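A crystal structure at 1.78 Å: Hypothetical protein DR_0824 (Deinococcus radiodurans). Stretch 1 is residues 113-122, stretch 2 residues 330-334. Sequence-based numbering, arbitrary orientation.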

# COMPACT_ATOMS: atom_id res chain seq x y z
N PRO A 113 6.95 19.18 -2.48
CA PRO A 113 7.43 19.85 -3.69
C PRO A 113 7.41 19.02 -4.98
O PRO A 113 6.97 19.52 -6.02
CB PRO A 113 8.84 20.27 -3.31
CG PRO A 113 8.70 20.58 -1.86
CD PRO A 113 7.89 19.40 -1.37
N TYR A 114 7.86 17.77 -4.91
CA TYR A 114 7.91 16.94 -6.11
C TYR A 114 6.54 16.61 -6.71
O TYR A 114 6.46 16.20 -7.87
CB TYR A 114 8.72 15.67 -5.85
CG TYR A 114 8.28 14.84 -4.68
CD1 TYR A 114 7.37 13.79 -4.85
CD2 TYR A 114 8.78 15.08 -3.40
CE1 TYR A 114 6.98 13.01 -3.78
CE2 TYR A 114 8.40 14.30 -2.32
CZ TYR A 114 7.49 13.26 -2.52
OH TYR A 114 7.10 12.47 -1.46
N PHE A 115 5.48 16.78 -5.93
CA PHE A 115 4.14 16.53 -6.47
C PHE A 115 3.84 17.70 -7.41
O PHE A 115 3.20 17.52 -8.45
CB PHE A 115 3.09 16.49 -5.36
CG PHE A 115 2.77 15.10 -4.88
CD1 PHE A 115 3.73 14.34 -4.23
CD2 PHE A 115 1.50 14.57 -5.07
CE1 PHE A 115 3.43 13.06 -3.78
CE2 PHE A 115 1.19 13.29 -4.62
CZ PHE A 115 2.16 12.53 -3.97
N GLN A 116 4.29 18.88 -7.03
CA GLN A 116 4.08 20.09 -7.81
C GLN A 116 4.85 20.06 -9.13
O GLN A 116 4.41 20.63 -10.13
CB GLN A 116 4.51 21.32 -7.00
CG GLN A 116 3.82 21.46 -5.65
CD GLN A 116 2.31 21.54 -5.78
OE1 GLN A 116 1.79 22.35 -6.56
NE2 GLN A 116 1.60 20.71 -5.02
N TRP A 117 6.00 19.39 -9.13
CA TRP A 117 6.82 19.31 -10.33
C TRP A 117 6.14 18.52 -11.45
O TRP A 117 6.56 18.59 -12.60
CB TRP A 117 8.19 18.70 -10.00
CG TRP A 117 8.93 19.47 -8.93
CD1 TRP A 117 8.75 20.78 -8.59
CD2 TRP A 117 9.96 18.97 -8.08
NE1 TRP A 117 9.59 21.12 -7.57
CE2 TRP A 117 10.35 20.03 -7.23
CE3 TRP A 117 10.60 17.72 -7.93
CZ2 TRP A 117 11.35 19.89 -6.26
CZ3 TRP A 117 11.59 17.58 -6.96
CH2 TRP A 117 11.95 18.66 -6.14
N ILE A 118 5.10 17.77 -11.10
CA ILE A 118 4.35 17.00 -12.10
C ILE A 118 2.93 17.54 -12.10
O ILE A 118 2.04 17.02 -11.41
CB ILE A 118 4.34 15.49 -11.75
CG1 ILE A 118 5.76 15.01 -11.45
CG2 ILE A 118 3.75 14.70 -12.91
CD1 ILE A 118 6.71 15.06 -12.64
N PRO A 119 2.68 18.60 -12.88
CA PRO A 119 1.39 19.27 -13.02
C PRO A 119 0.17 18.37 -13.12
O PRO A 119 -0.82 18.57 -12.42
CB PRO A 119 1.57 20.13 -14.27
CG PRO A 119 3.02 20.48 -14.21
CD PRO A 119 3.65 19.16 -13.85
N GLU A 120 0.24 17.37 -14.00
CA GLU A 120 -0.87 16.45 -14.20
C GLU A 120 -1.32 15.80 -12.89
O GLU A 120 -2.51 15.57 -12.68
CB GLU A 120 -0.50 15.37 -15.22
CG GLU A 120 -1.67 14.48 -15.63
CD GLU A 120 -1.40 13.66 -16.88
OE1 GLU A 120 -1.17 14.26 -17.95
OE2 GLU A 120 -1.42 12.41 -16.80
N VAL A 121 -0.37 15.49 -12.01
CA VAL A 121 -0.72 14.88 -10.73
C VAL A 121 -1.52 15.85 -9.86
O VAL A 121 -2.52 15.48 -9.27
CB VAL A 121 0.53 14.44 -9.96
CG1 VAL A 121 0.13 13.95 -8.56
CG2 VAL A 121 1.23 13.32 -10.73
N VAL A 122 -1.06 17.10 -9.78
CA VAL A 122 -1.77 18.07 -8.96
C VAL A 122 -3.17 18.29 -9.54
O VAL A 122 -4.15 18.34 -8.81
CB VAL A 122 -1.02 19.41 -8.92
CG1 VAL A 122 -1.80 20.42 -8.09
CG2 VAL A 122 0.37 19.21 -8.31
N HIS A 330 6.47 5.81 -10.98
CA HIS A 330 6.88 6.16 -12.32
C HIS A 330 6.40 7.56 -12.71
O HIS A 330 7.18 8.39 -13.17
CB HIS A 330 6.36 5.13 -13.33
CG HIS A 330 6.56 5.53 -14.75
ND1 HIS A 330 7.81 5.70 -15.30
CD2 HIS A 330 5.67 5.86 -15.72
CE1 HIS A 330 7.69 6.13 -16.55
NE2 HIS A 330 6.40 6.23 -16.83
N HIS A 331 5.11 7.82 -12.52
CA HIS A 331 4.56 9.13 -12.88
C HIS A 331 5.12 10.28 -12.05
O HIS A 331 5.18 11.41 -12.53
CB HIS A 331 3.03 9.10 -12.79
CG HIS A 331 2.39 8.21 -13.80
ND1 HIS A 331 2.62 8.34 -15.15
CD2 HIS A 331 1.57 7.14 -13.66
CE1 HIS A 331 1.96 7.40 -15.80
NE2 HIS A 331 1.31 6.66 -14.91
N LEU A 332 5.54 10.00 -10.82
CA LEU A 332 6.09 11.05 -9.98
C LEU A 332 7.61 11.13 -10.10
O LEU A 332 8.26 11.88 -9.37
CB LEU A 332 5.67 10.83 -8.51
CG LEU A 332 4.22 11.24 -8.24
CD1 LEU A 332 3.74 10.70 -6.90
CD2 LEU A 332 4.12 12.76 -8.28
N GLU A 333 8.16 10.35 -11.03
CA GLU A 333 9.60 10.31 -11.29
C GLU A 333 10.40 10.13 -10.00
O GLU A 333 11.39 10.82 -9.76
CB GLU A 333 10.03 11.60 -12.00
CG GLU A 333 9.09 11.99 -13.14
CD GLU A 333 9.58 13.15 -13.97
OE1 GLU A 333 10.19 14.09 -13.42
OE2 GLU A 333 9.34 13.14 -15.20
N CYS A 334 9.98 9.17 -9.19
CA CYS A 334 10.63 8.88 -7.91
C CYS A 334 11.75 7.87 -7.99
O CYS A 334 12.49 7.69 -7.03
CB CYS A 334 9.62 8.35 -6.91
SG CYS A 334 8.32 9.49 -6.50
O HOH W 1 8.42 14.62 -9.18

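No direct hydrogen bond joins these two stretches; their polar link is a single water, which donates to Tyr-114 O and to Leu-332 O, each 2.8 Å from the water oxygen. A water suits this place because two carbonyl oxygens, both acceptors, cannot bond to each other, whereas one water can supply a proton to each. The bridge uses main-chain oxygens, so it does not itself depend on either side chain.

The rest of the contact is largely apolar and centres on Leu-332, the first residue after a helix to leave helical phi/psi. Its CA-to-CB bond points sideways, yet the branched end of the side chain comes nearer to stretch 1. Leu-332 CD1 approaches Phe-115 most closely, lying over one face of its ring, 4.2 Å from the centroid and 3.8 Å from Phe-115 CZ, a CH-pi contact that a flat aromatic ring accommodates well. Leu-332 CD2 lies nearer Val-121 and Ile-118, 3.8 Å from Val-121 CG2 and 4.2 Å from Ile-118 CG1; the methyls of Val-121 offer it an apolar surface.

Ile-118 is at the N-cap position, right before the helix that begins at Pro-119, and its CA-to-CB bond points toward stretch 2. At closest approach, Ile-118 CG2 lies 3.6 Å from His-331 O, and Ile-118 CD1, also near that oxygen, lies 3.7 Å from Glu-333 OE1. These are van der Waals approaches, since methyl groups offer the oxygens no conventional hydrogen bond. Cys-334 SG, whose polarizable sulfur suits a place near an aromatic ring, sits obliquely and loosely to the Tyr-114 ring, 5.4 Å from its centroid.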